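Local coordinates for Dps family protein (Staphylococcus aureus subsp. aureus, PDB 2D5K), which belongs to the ferritin-like Dps family, assembles as a dodecamer, compacts the staphylococcal nucleoid and probably binds and oxidises iron, at the interface of chains A and B. Sequence-based numbering; all coordinates share one arbitrary frame. Chains: chain A/B, Dps family protein.

The interface of chains A and B. Residues chain A 37, 41, 44, 142, 146; chain B 35-36, 38-39.
B:Phe39 pushes its ring into chain A between A:Lys44, A:Leu41, A:Met142 and A:Tyr146, and this residue has 79 Å² hidden by the partner. Its CG lies anti to the carbonyl carbon, which points the ring outward from the start of helix 38-65 into a groove between the A helices 38-65 and 123-147. A:Lys44 CE stands above the ring plane but just outside the CD1-CE1 edge, 3.3 Å from B:Phe39 CE1; the lysine chain bends at chi2 and chi3 (58° and 64°) to bring this methylene there. On the other side of the plane from the lysine, the face is backed by B:Phe38, whose CD2 sits near the rim, so chain B itself braces the wedge. The CE2 corner meets A:Leu41 CD2 at 3.9 Å and A:Tyr146 CD1 at 4.0 Å.

One step outward, A:Met142 crosses B:Phe38 at about a right angle, with its CB and CG both 3.6 Å from B:Phe38 CE2, while its backbone O stands over a ring face. A:Tyr146, CG anti to the backbone N, turns its ring to B:Pro36. The proline CA stands above the plane, outside the CD1-CE1 edge, 3.6 Å from A:Tyr146 CE1.

At the polar rim A:Asn37 OD1 and B:Pro36 O, both acceptors as modelled, are 3.2 Å apart; an amide turned the other way is not excluded. As modelled, the patch appears to be held mainly by apolar packing. It belongs to an interface that is not an exact two-fold, within the deposited dodecamer, the usual Dps assembly. Behind the contact, A:Asn37 ND2 gives A:Tyr146 OH a weak hydrogen bond of 2.9 Å, with 121° at the hydrogen.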
# COMPACT_ATOMS: atom_id res chain seq x y z
N ASN A 37 -32.89 -2.57 -1.97
CA ASN A 37 -31.62 -2.54 -2.70
C ASN A 37 -30.87 -1.25 -2.42
O ASN A 37 -29.92 -0.91 -3.13
CB ASN A 37 -31.87 -2.67 -4.21
CG ASN A 37 -32.56 -3.97 -4.58
OD1 ASN A 37 -32.10 -5.05 -4.21
ND2 ASN A 37 -33.66 -3.87 -5.31
N LEU A 41 -27.42 0.08 -4.52
CA LEU A 41 -27.61 1.21 -5.42
C LEU A 41 -26.99 2.51 -4.91
O LEU A 41 -26.46 3.31 -5.69
CB LEU A 41 -29.10 1.42 -5.71
CG LEU A 41 -29.80 0.27 -6.44
CD1 LEU A 41 -31.27 0.61 -6.62
CD2 LEU A 41 -29.14 0.03 -7.79
N LYS A 44 -23.53 2.10 -5.96
CA LYS A 44 -23.41 2.07 -7.41
C LYS A 44 -23.52 3.46 -8.02
O LYS A 44 -22.77 3.81 -8.94
CB LYS A 44 -24.49 1.15 -8.01
CG LYS A 44 -24.57 1.18 -9.53
CD LYS A 44 -23.26 0.80 -10.20
CE LYS A 44 -22.86 -0.63 -9.89
NZ LYS A 44 -21.71 -1.07 -10.75
N MET A 142 -25.86 -3.73 -17.40
CA MET A 142 -26.10 -3.99 -15.99
C MET A 142 -27.44 -3.41 -15.53
O MET A 142 -28.17 -4.06 -14.78
CB MET A 142 -24.96 -3.41 -15.14
CG MET A 142 -23.62 -4.04 -15.43
SD MET A 142 -22.35 -3.38 -14.35
CE MET A 142 -20.95 -4.40 -14.86
N TYR A 146 -30.57 -5.54 -14.01
CA TYR A 146 -31.17 -5.24 -12.71
C TYR A 146 -32.69 -5.12 -12.86
O TYR A 146 -33.46 -5.59 -12.02
CB TYR A 146 -30.61 -3.92 -12.17
CG TYR A 146 -31.33 -3.39 -10.95
CD1 TYR A 146 -31.01 -3.84 -9.66
CD2 TYR A 146 -32.38 -2.47 -11.08
CE1 TYR A 146 -31.72 -3.39 -8.55
CE2 TYR A 146 -33.09 -2.03 -9.98
CZ TYR A 146 -32.76 -2.49 -8.71
OH TYR A 146 -33.49 -2.08 -7.62
N GLY B 35 -32.18 -9.52 -12.51
CA GLY B 35 -33.06 -9.27 -11.38
C GLY B 35 -32.51 -8.22 -10.43
O GLY B 35 -31.38 -7.76 -10.60
N PRO B 36 -33.28 -7.83 -9.41
CA PRO B 36 -32.87 -6.83 -8.43
C PRO B 36 -31.62 -7.14 -7.62
O PRO B 36 -31.06 -6.25 -7.00
CB PRO B 36 -34.12 -6.68 -7.55
CG PRO B 36 -34.70 -8.04 -7.59
CD PRO B 36 -34.59 -8.40 -9.05
N PHE B 38 -28.94 -8.37 -9.01
CA PHE B 38 -27.88 -8.44 -10.00
C PHE B 38 -26.50 -8.05 -9.49
O PHE B 38 -25.55 -8.83 -9.56
CB PHE B 38 -28.20 -7.54 -11.20
CG PHE B 38 -27.07 -7.45 -12.18
CD1 PHE B 38 -26.83 -8.47 -13.09
CD2 PHE B 38 -26.18 -6.37 -12.14
CE1 PHE B 38 -25.73 -8.44 -13.95
CE2 PHE B 38 -25.08 -6.32 -12.99
CZ PHE B 38 -24.85 -7.36 -13.89
N PHE B 39 -26.39 -6.83 -8.97
CA PHE B 39 -25.10 -6.34 -8.50
C PHE B 39 -24.41 -7.23 -7.47
O PHE B 39 -23.21 -7.46 -7.57
CB PHE B 39 -25.27 -4.91 -7.99
CG PHE B 39 -25.65 -3.93 -9.07
CD1 PHE B 39 -24.76 -3.61 -10.09
CD2 PHE B 39 -26.93 -3.37 -9.11
CE1 PHE B 39 -25.12 -2.75 -11.13
CE2 PHE B 39 -27.30 -2.50 -10.14
CZ PHE B 39 -26.40 -2.20 -11.15